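Glycosyltransferase (duf1792) (Streptococcus sanguinis, PDB 5V4A) probably transfers a sugar from a UDP-activated donor as the C-terminal GT-D-type glycosyltransferase domain of a longer streptococcal protein. Local coordinates at residues A[145-157]-A[252-264]. Sequence-based numbering, arbitrary orientation.
With UDP (uridine-5'-diphosphate), chain C.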
ATOM      1  N   ILE A 145     -14.158  11.107  11.611  1.00 11.02           N
ATOM      2  CA  ILE A 145     -14.816   9.829  11.425  1.00 10.97           C
ATOM      3  C   ILE A 145     -16.298  10.004  11.728  1.00 14.74           C
ATOM      4  O   ILE A 145     -16.664  10.439  12.825  1.00 14.96           O
ATOM      5  CB  ILE A 145     -14.167   8.769  12.324  1.00 16.29           C
ATOM      6  CG1 ILE A 145     -12.792   8.384  11.781  1.00 16.83           C
ATOM      7  CG2 ILE A 145     -15.060   7.605  12.523  1.00 22.88           C
ATOM      8  CD1 ILE A 145     -12.080   7.332  12.614  1.00 16.75           C
ATOM      9  N   VAL A 146     -17.145   9.669  10.760  1.00 13.69           N
ATOM     10  CA  VAL A 146     -18.601   9.794  10.880  1.00 11.45           C
ATOM     11  C   VAL A 146     -19.196   8.393  10.828  1.00 17.24           C
ATOM     12  O   VAL A 146     -19.208   7.757   9.765  1.00 15.12           O
ATOM     13  CB  VAL A 146     -19.173  10.692   9.776  1.00 11.64           C
ATOM     14  CG1 VAL A 146     -20.639  11.000  10.062  1.00 18.93           C
ATOM     15  CG2 VAL A 146     -18.360  11.993   9.685  1.00 11.63           C
ATOM     16  N   GLU A 147     -19.681   7.902  11.972  1.00 14.13           N
ATOM     17  CA  GLU A 147     -20.064   6.503  12.107  1.00 21.42           C
ATOM     18  C   GLU A 147     -21.207   6.375  13.107  1.00 15.74           C
ATOM     19  O   GLU A 147     -21.552   7.321  13.820  1.00 15.27           O
ATOM     20  CB  GLU A 147     -18.889   5.651  12.585  1.00 14.57           C
ATOM     21  CG  GLU A 147     -18.526   5.900  14.043  1.00 11.33           C
ATOM     22  CD  GLU A 147     -17.268   5.134  14.486  1.00 22.72           C
ATOM     23  OE1 GLU A 147     -16.755   5.421  15.588  1.00 14.80           O
ATOM     24  OE2 GLU A 147     -16.794   4.255  13.729  1.00 14.85           O
ATOM     25  N   GLY A 148     -21.785   5.169  13.163  1.00 18.08           N
ATOM     26  CA  GLY A 148     -22.845   4.884  14.112  1.00 12.10           C
ATOM     27  C   GLY A 148     -22.347   4.510  15.506  1.00 13.57           C
ATOM     28  O   GLY A 148     -21.162   4.263  15.750  1.00 11.86           O
ATOM     29  N   LEU A 149     -23.310   4.455  16.430  1.00 15.40           N
ATOM     30  CA  LEU A 149     -23.007   4.240  17.842  1.00 13.86           C
ATOM     31  C   LEU A 149     -22.252   2.931  18.068  1.00 12.30           C
ATOM     32  O   LEU A 149     -21.340   2.876  18.900  1.00 14.36           O
ATOM     33  CB  LEU A 149     -24.300   4.263  18.661  1.00 13.81           C
ATOM     34  CG  LEU A 149     -24.135   4.114  20.171  1.00 12.85           C
ATOM     35  CD1 LEU A 149     -23.216   5.206  20.726  1.00 12.71           C
ATOM     36  CD2 LEU A 149     -25.483   4.100  20.885  1.00 24.71           C
ATOM     37  N   THR A 150     -22.620   1.871  17.348  1.00 12.37           N
ATOM     38  CA  THR A 150     -22.021   0.550  17.549  1.00 16.52           C
ATOM     39  C   THR A 150     -20.840   0.277  16.634  1.00 15.22           C
ATOM     40  O   THR A 150     -20.159  -0.737  16.818  1.00 16.38           O
ATOM     41  CB  THR A 150     -23.077  -0.552  17.358  1.00 18.59           C
ATOM     42  OG1 THR A 150     -23.557  -0.539  16.006  1.00 17.90           O
ATOM     43  CG2 THR A 150     -24.231  -0.390  18.345  1.00 18.01           C
ATOM     44  N   SER A 151     -20.581   1.171  15.673  1.00 11.93           N
ATOM     45  CA  SER A 151     -19.508   0.978  14.701  1.00 17.29           C
ATOM     46  C   SER A 151     -18.152   0.836  15.388  1.00 15.81           C
ATOM     47  O   SER A 151     -17.425  -0.137  15.156  1.00 23.84           O
ATOM     48  CB  SER A 151     -19.501   2.163  13.735  1.00 15.23           C
ATOM     49  OG  SER A 151     -20.563   2.065  12.798  1.00 20.03           O
ATOM     50  N   ARG A 152     -17.793   1.818  16.224  1.00 12.41           N
ATOM     51  CA  ARG A 152     -16.552   1.832  17.000  1.00 15.69           C
ATOM     52  C   ARG A 152     -15.347   1.428  16.140  1.00 19.62           C
ATOM     53  O   ARG A 152     -14.467   0.665  16.552  1.00 13.65           O
ATOM     54  CB  ARG A 152     -16.723   0.943  18.246  1.00 15.56           C
ATOM     55  CG  ARG A 152     -17.819   1.535  19.170  1.00 16.63           C
ATOM     56  CD  ARG A 152     -18.180   0.693  20.406  1.00 15.34           C
ATOM     57  NE  ARG A 152     -17.169   0.686  21.445  1.00 22.91           N
ATOM     58  CZ  ARG A 152     -17.074   1.595  22.405  1.00 20.33           C
ATOM     59  NH1 ARG A 152     -17.922   2.601  22.448  1.00 19.15           N
ATOM     60  NH2 ARG A 152     -16.121   1.494  23.323  1.00 25.72           N
ATOM     61  N   SER A 153     -15.290   1.987  14.933  1.00 19.67           N
ATOM     62  CA  SER A 153     -14.223   1.662  14.000  1.00 10.98           C
ATOM     63  C   SER A 153     -12.859   1.993  14.598  1.00 13.34           C
ATOM     64  O   SER A 153     -12.642   3.090  15.121  1.00 17.93           O
ATOM     65  CB  SER A 153     -14.443   2.421  12.685  1.00 11.70           C
ATOM     66  OG  SER A 153     -15.670   2.002  12.104  1.00 18.13           O
ATOM     67  N   GLY A 154     -11.955   1.014  14.558  1.00 22.12           N
ATOM     68  CA  GLY A 154     -10.630   1.159  15.124  1.00 24.43           C
ATOM     69  C   GLY A 154     -10.516   0.917  16.613  1.00 26.49           C
ATOM     70  O   GLY A 154      -9.397   0.943  17.139  1.00 23.12           O
ATOM     71  N   VAL A 155     -11.623   0.705  17.323  1.00 18.83           N
ATOM     72  CA  VAL A 155     -11.560   0.494  18.766  1.00 18.17           C
ATOM     73  C   VAL A 155     -11.118  -0.940  19.016  1.00 19.74           C
ATOM     74  O   VAL A 155     -11.766  -1.886  18.551  1.00 19.26           O
ATOM     75  CB  VAL A 155     -12.908   0.786  19.440  1.00 18.47           C
ATOM     76  CG1 VAL A 155     -12.800   0.576  20.930  1.00 20.02           C
ATOM     77  CG2 VAL A 155     -13.366   2.214  19.140  1.00 19.67           C
ATOM     78  N   GLY A 156     -10.011  -1.101  19.741  1.00 16.90           N
ATOM     79  CA  GLY A 156      -9.460  -2.412  20.006  1.00 23.19           C
ATOM     80  C   GLY A 156      -8.509  -2.931  18.954  1.00 21.97           C
ATOM     81  O   GLY A 156      -8.089  -4.087  19.040  1.00 20.03           O
ATOM     82  N   ASN A 157      -8.164  -2.128  17.953  1.00 16.71           N
ATOM     83  CA  ASN A 157      -7.203  -2.553  16.946  1.00 14.64           C
ATOM     84  C   ASN A 157      -6.406  -1.324  16.517  1.00 16.80           C
ATOM     85  O   ASN A 157      -6.651  -0.207  16.983  1.00 18.26           O
ATOM     86  CB  ASN A 157      -7.916  -3.259  15.785  1.00 16.51           C
ATOM     87  CG  ASN A 157      -8.867  -2.328  15.020  1.00 21.44           C
ATOM     88  OD1 ASN A 157      -8.439  -1.333  14.447  1.00 18.71           O
ATOM     89  ND2 ASN A 157     -10.157  -2.654  15.015  1.00 14.34           N
ATOM     90  N   ASP A 252     -27.412  -5.995  15.539  1.00 17.28           N
ATOM     91  CA  ASP A 252     -26.634  -5.473  16.662  1.00 17.23           C
ATOM     92  C   ASP A 252     -27.124  -5.996  18.006  1.00 21.52           C
ATOM     93  O   ASP A 252     -27.019  -5.302  19.019  1.00 18.81           O
ATOM     94  CB  ASP A 252     -26.594  -3.935  16.704  1.00 20.10           C
ATOM     95  CG  ASP A 252     -25.692  -3.335  15.650  1.00 16.11           C
ATOM     96  OD1 ASP A 252     -24.766  -4.033  15.198  1.00 20.16           O
ATOM     97  OD2 ASP A 252     -25.877  -2.138  15.318  1.00 19.33           O
ATOM     98  N   GLN A 253     -27.592  -7.239  18.044  1.00 17.98           N
ATOM     99  CA  GLN A 253     -27.881  -7.863  19.324  1.00 22.22           C
ATOM    100  C   GLN A 253     -26.586  -8.259  20.037  1.00 22.33           C
ATOM    101  O   GLN A 253     -25.532  -8.437  19.418  1.00 17.98           O
ATOM    102  CB  GLN A 253     -28.766  -9.095  19.129  1.00 28.26           C
ATOM    103  CG  GLN A 253     -28.017 -10.380  18.767  1.00 19.28           C
ATOM    104  CD  GLN A 253     -27.597 -10.484  17.309  1.00 19.02           C
ATOM    105  OE1 GLN A 253     -27.958  -9.649  16.465  1.00 23.42           O
ATOM    106  NE2 GLN A 253     -26.801 -11.510  17.004  1.00 25.18           N
ATOM    107  N   ASP A 254     -26.670  -8.373  21.366  1.00 23.00           N
ATOM    108  CA  ASP A 254     -25.570  -8.904  22.180  1.00 23.86           C
ATOM    109  C   ASP A 254     -24.272  -8.110  21.975  1.00 26.92           C
ATOM    110  O   ASP A 254     -23.232  -8.647  21.576  1.00 23.44           O
ATOM    111  CB  ASP A 254     -25.359 -10.396  21.898  1.00 24.58           C
ATOM    112  CG  ASP A 254     -26.576 -11.227  22.290  1.00 25.29           C
ATOM    113  OD1 ASP A 254     -27.131 -10.936  23.359  1.00 29.28           O
ATOM    114  OD2 ASP A 254     -26.976 -12.146  21.539  1.00 25.32           O
ATOM    115  N   ILE A 255     -24.343  -6.815  22.268  1.00 22.75           N
ATOM    116  CA  ILE A 255     -23.187  -5.931  22.203  1.00 25.77           C
ATOM    117  C   ILE A 255     -23.056  -5.202  23.535  1.00 22.80           C
ATOM    118  O   ILE A 255     -23.988  -4.511  23.962  1.00 24.09           O
ATOM    119  CB  ILE A 255     -23.320  -4.923  21.041  1.00 20.89           C
ATOM    120  CG1 ILE A 255     -23.178  -5.638  19.693  1.00 20.47           C
ATOM    121  CG2 ILE A 255     -22.312  -3.782  21.182  1.00 20.38           C
ATOM    122  CD1 ILE A 255     -23.390  -4.722  18.510  1.00 27.09           C
ATOM    123  N   GLU A 256     -21.878  -5.293  24.150  1.00 25.98           N
ATOM    124  CA  GLU A 256     -21.566  -4.557  25.371  1.00 23.97           C
ATOM    125  C   GLU A 256     -20.230  -3.852  25.155  1.00 23.46           C
ATOM    126  O   GLU A 256     -19.215  -4.500  24.883  1.00 23.73           O
ATOM    127  CB  GLU A 256     -21.550  -5.512  26.590  1.00 25.61           C
ATOM    128  CG  GLU A 256     -20.277  -6.328  26.771  1.00 44.02           C
ATOM    129  CD  GLU A 256     -20.313  -7.679  26.072  1.00 53.98           C
ATOM    130  OE1 GLU A 256     -19.270  -8.363  26.109  1.00 56.03           O
ATOM    131  OE2 GLU A 256     -21.369  -8.054  25.502  1.00 55.62           O
ATOM    132  N   PHE A 257     -20.238  -2.521  25.202  1.00 23.74           N
ATOM    133  CA  PHE A 257     -19.047  -1.754  24.842  1.00 25.82           C
ATOM    134  C   PHE A 257     -17.918  -1.971  25.846  1.00 25.30           C
ATOM    135  O   PHE A 257     -18.140  -2.026  27.058  1.00 28.29           O
ATOM    136  CB  PHE A 257     -19.361  -0.255  24.748  1.00 21.14           C
ATOM    137  CG  PHE A 257     -20.330   0.120  23.642  1.00 20.07           C
ATOM    138  CD1 PHE A 257     -20.443  -0.656  22.493  1.00 19.62           C
ATOM    139  CD2 PHE A 257     -21.089   1.272  23.738  1.00 19.63           C
ATOM    140  CE1 PHE A 257     -21.315  -0.310  21.479  1.00 24.36           C
ATOM    141  CE2 PHE A 257     -21.966   1.631  22.718  1.00 22.98           C
ATOM    142  CZ  PHE A 257     -22.081   0.834  21.591  1.00 18.37           C
ATOM    143  N   ARG A 258     -16.694  -2.064  25.332  1.00 22.90           N
ATOM    144  CA  ARG A 258     -15.519  -1.978  26.183  1.00 33.29           C
ATOM    145  C   ARG A 258     -15.255  -0.507  26.456  1.00 25.20           C
ATOM    146  O   ARG A 258     -15.402   0.328  25.564  1.00 33.52           O
ATOM    147  CB  ARG A 258     -14.307  -2.600  25.486  1.00 34.44           C
ATOM    148  CG  ARG A 258     -14.267  -4.122  25.445  1.00 45.62           C
ATOM    149  CD  ARG A 258     -13.253  -4.732  26.421  1.00 47.99           C
ATOM    150  NE  ARG A 258     -12.771  -6.029  25.941  1.00 49.71           N
ATOM    151  CZ  ARG A 258     -12.967  -7.190  26.566  1.00 53.76           C
ATOM    152  NH1 ARG A 258     -13.636  -7.232  27.713  1.00 52.78           N
ATOM    153  NH2 ARG A 258     -12.499  -8.317  26.041  1.00 54.40           N
ATOM    154  N   ASP A 259     -14.895  -0.175  27.693  1.00 25.46           N
ATOM    155  CA  ASP A 259     -14.571   1.217  27.978  1.00 31.03           C
ATOM    156  C   ASP A 259     -13.270   1.572  27.266  1.00 33.86           C
ATOM    157  O   ASP A 259     -12.212   1.012  27.572  1.00 33.29           O
ATOM    158  CB  ASP A 259     -14.464   1.469  29.476  1.00 41.21           C
ATOM    159  CG  ASP A 259     -14.557   2.945  29.815  1.00 50.83           C
ATOM    160  OD1 ASP A 259     -14.963   3.733  28.928  1.00 51.58           O
ATOM    161  OD2 ASP A 259     -14.220   3.318  30.959  1.00 57.73           O
ATOM    162  N   ASP A 260     -13.333   2.528  26.344  1.00 30.95           N
ATOM    163  CA  ASP A 260     -12.157   2.937  25.588  1.00 23.68           C
ATOM    164  C   ASP A 260     -12.016   4.441  25.753  1.00 25.75           C
ATOM    165  O   ASP A 260     -12.864   5.205  25.274  1.00 24.32           O
ATOM    166  CB  ASP A 260     -12.286   2.538  24.116  1.00 21.25           C
ATOM    167  CG  ASP A 260     -10.971   2.604  23.370  1.00 33.61           C
ATOM    168  OD1 ASP A 260     -10.413   3.709  23.188  1.00 28.27           O
ATOM    169  OD2 ASP A 260     -10.486   1.524  22.978  1.00 43.12           O
ATOM    170  N   GLN A 261     -10.951   4.853  26.450  1.00 27.87           N
ATOM    171  CA  GLN A 261     -10.770   6.258  26.782  1.00 33.80           C
ATOM    172  C   GLN A 261     -10.288   7.088  25.600  1.00 25.61           C
ATOM    173  O   GLN A 261     -10.588   8.282  25.541  1.00 29.73           O
ATOM    174  CB  GLN A 261      -9.796   6.403  27.950  1.00 46.84           C
ATOM    175  CG  GLN A 261     -10.371   5.958  29.277  1.00 53.64           C
ATOM    176  CD  GLN A 261     -11.550   6.815  29.690  1.00 57.40           C
ATOM    177  OE1 GLN A 261     -12.621   6.306  30.021  1.00 63.40           O
ATOM    178  NE2 GLN A 261     -11.360   8.130  29.662  1.00 55.71           N
ATOM    179  N   ALA A 262      -9.536   6.502  24.669  1.00 27.64           N
ATOM    180  CA  ALA A 262      -9.192   7.240  23.454  1.00 20.18           C
ATOM    181  C   ALA A 262     -10.435   7.518  22.624  1.00 22.01           C
ATOM    182  O   ALA A 262     -10.643   8.647  22.156  1.00 18.56           O
ATOM    183  CB  ALA A 262      -8.149   6.473  22.637  1.00 22.35           C
ATOM    184  N   TYR A 263     -11.281   6.499  22.440  1.00 17.65           N
ATOM    185  CA  TYR A 263     -12.528   6.680  21.701  1.00 15.52           C
ATOM    186  C   TYR A 263     -13.375   7.768  22.343  1.00 15.38           C
ATOM    187  O   TYR A 263     -13.841   8.690  21.664  1.00 14.60           O
ATOM    188  CB  TYR A 263     -13.296   5.350  21.634  1.00 16.13           C
ATOM    189  CG  TYR A 263     -14.708   5.452  21.080  1.00 15.74           C
ATOM    190  CD1 TYR A 263     -15.805   5.540  21.931  1.00 16.23           C
ATOM    191  CD2 TYR A 263     -14.946   5.397  19.708  1.00 14.84           C
ATOM    192  CE1 TYR A 263     -17.094   5.620  21.431  1.00 17.13           C
ATOM    193  CE2 TYR A 263     -16.235   5.474  19.201  1.00 19.31           C
ATOM    194  CZ  TYR A 263     -17.300   5.583  20.068  1.00 19.71           C
ATOM    195  OH  TYR A 263     -18.578   5.644  19.571  1.00 21.80           O
ATOM    196  N   ASP A 264     -13.580   7.675  23.666  1.00 19.53           N
ATOM    197  CA  ASP A 264     -14.399   8.660  24.367  1.00 22.26           C
ATOM    198  C   ASP A 264     -13.905  10.075  24.110  1.00 17.77           C
ATOM    199  O   ASP A 264     -14.700  10.984  23.853  1.00 19.42           O
ATOM    200  CB  ASP A 264     -14.380   8.406  25.875  1.00 19.94           C
ATOM    201  CG  ASP A 264     -15.160   7.174  26.284  1.00 22.89           C
ATOM    202  OD1 ASP A 264     -15.935   6.658  25.450  1.00 26.48           O
ATOM    203  OD2 ASP A 264     -14.996   6.735  27.452  1.00 22.67           O
TER
HETATM  204  N1  UDP C 301     -24.446   1.972  10.039  1.00 11.34           N
HETATM  205  C2  UDP C 301     -24.720   2.952  10.963  1.00 10.60           C
HETATM  206  N3  UDP C 301     -25.969   3.506  10.872  1.00 14.87           N
HETATM  207  C4  UDP C 301     -26.960   3.180   9.966  1.00 14.81           C
HETATM  208  C5  UDP C 301     -26.598   2.164   9.031  1.00  9.50           C
HETATM  209  C6  UDP C 301     -25.369   1.609   9.087  1.00  9.59           C
HETATM  210  O2  UDP C 301     -23.915   3.310  11.810  1.00 18.30           O
HETATM  211  O4  UDP C 301     -28.048   3.783  10.000  1.00 17.16           O
HETATM  212  C1' UDP C 301     -23.077   1.391  10.046  1.00 15.16           C
HETATM  213  C2' UDP C 301     -22.910  -0.026  10.580  1.00 20.59           C
HETATM  214  O2' UDP C 301     -22.937  -0.048  12.007  1.00 16.95           O
HETATM  215  C3' UDP C 301     -21.534  -0.383   9.979  1.00 18.77           C
HETATM  216  C4' UDP C 301     -21.494   0.423   8.664  1.00 18.02           C
HETATM  217  O4' UDP C 301     -22.626   1.318   8.714  1.00 13.61           O
HETATM  218  O3' UDP C 301     -20.448   0.062  10.784  1.00 17.53           O
HETATM  219  C5' UDP C 301     -21.520  -0.392   7.393  1.00 12.73           C
HETATM  220  O5' UDP C 301     -21.654   0.425   6.208  1.00 10.41           O
HETATM  221  PA  UDP C 301     -21.847  -0.236   4.784  1.00 14.88           P
HETATM  222  O1A UDP C 301     -23.197  -0.942   4.689  1.00 21.32           O
HETATM  223  O2A UDP C 301     -21.559   0.821   3.783  1.00 18.96           O
HETATM  224  O3A UDP C 301     -20.708  -1.406   4.727  1.00 16.29           O
HETATM  225  PB  UDP C 301     -20.084  -2.282   3.556  1.00 14.72           P
HETATM  226  O1B UDP C 301     -20.779  -1.727   2.306  1.00 17.49           O
HETATM  227  O2B UDP C 301     -20.596  -3.706   3.875  1.00 14.63           O
HETATM  228  O3B UDP C 301     -18.592  -2.153   3.502  1.00 17.22           O
HETATM  229  O   HOH W   1     -18.658   4.435  17.128  1.00 16.31           O
HETATM  230  O   HOH W   2     -19.961   3.861  21.361  1.00 14.80           O
HETATM  231  O   HOH W   3     -15.849  -1.703  22.400  1.00 21.72           O
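T150 CA lies 7.6 Å from D252 CA, and V155 CA 6.9 Å from Y263 CA, where the segments draw together. Segment 145-157 leaves strand 142-148 and folds into a compact loop that ends in two overlapping type II turns, R152 to V155 and G154 to N157, while 252-264 bends at D252 and D254, then runs extended over 255-260 into helix 261-266. The R152 guanidinium meets two aromatic rings, F257 flat over one face and Y263 obliquely. A turn about the CG-CD bond (chi3 72°) bends the chain and lays the group on F257, planes 10° apart, with CD also over the ring. R152 CZ sits over the Y263 face, 4.5 Å from the ring centroid, but with the planes at 53°. Water 2 joins R152 NH1, L149 O and Y263 OH.

In this GT-D fold the loop follows the central strand of a five-stranded parallel sheet and reaches the nucleotide: S151 OG hydrogen-bonds UDP O3' at 2.8 Å. Next to it, T150 OG1 donates to D252 OD2 (2.9 Å) from above the carboxylate plane, while D252 OD1 accepts from H245, a UDP-binding residue. E147, salt-bridged to R168, places OE1 at the edge of the Y263 ring; its OE2 takes both S153 N and S153 OG. V155 CG2 packs 3.6 Å from Y263 CD2, and CG1 abuts the carboxylate of D260, whose OD1 caps the helix by accepting from Y263 N.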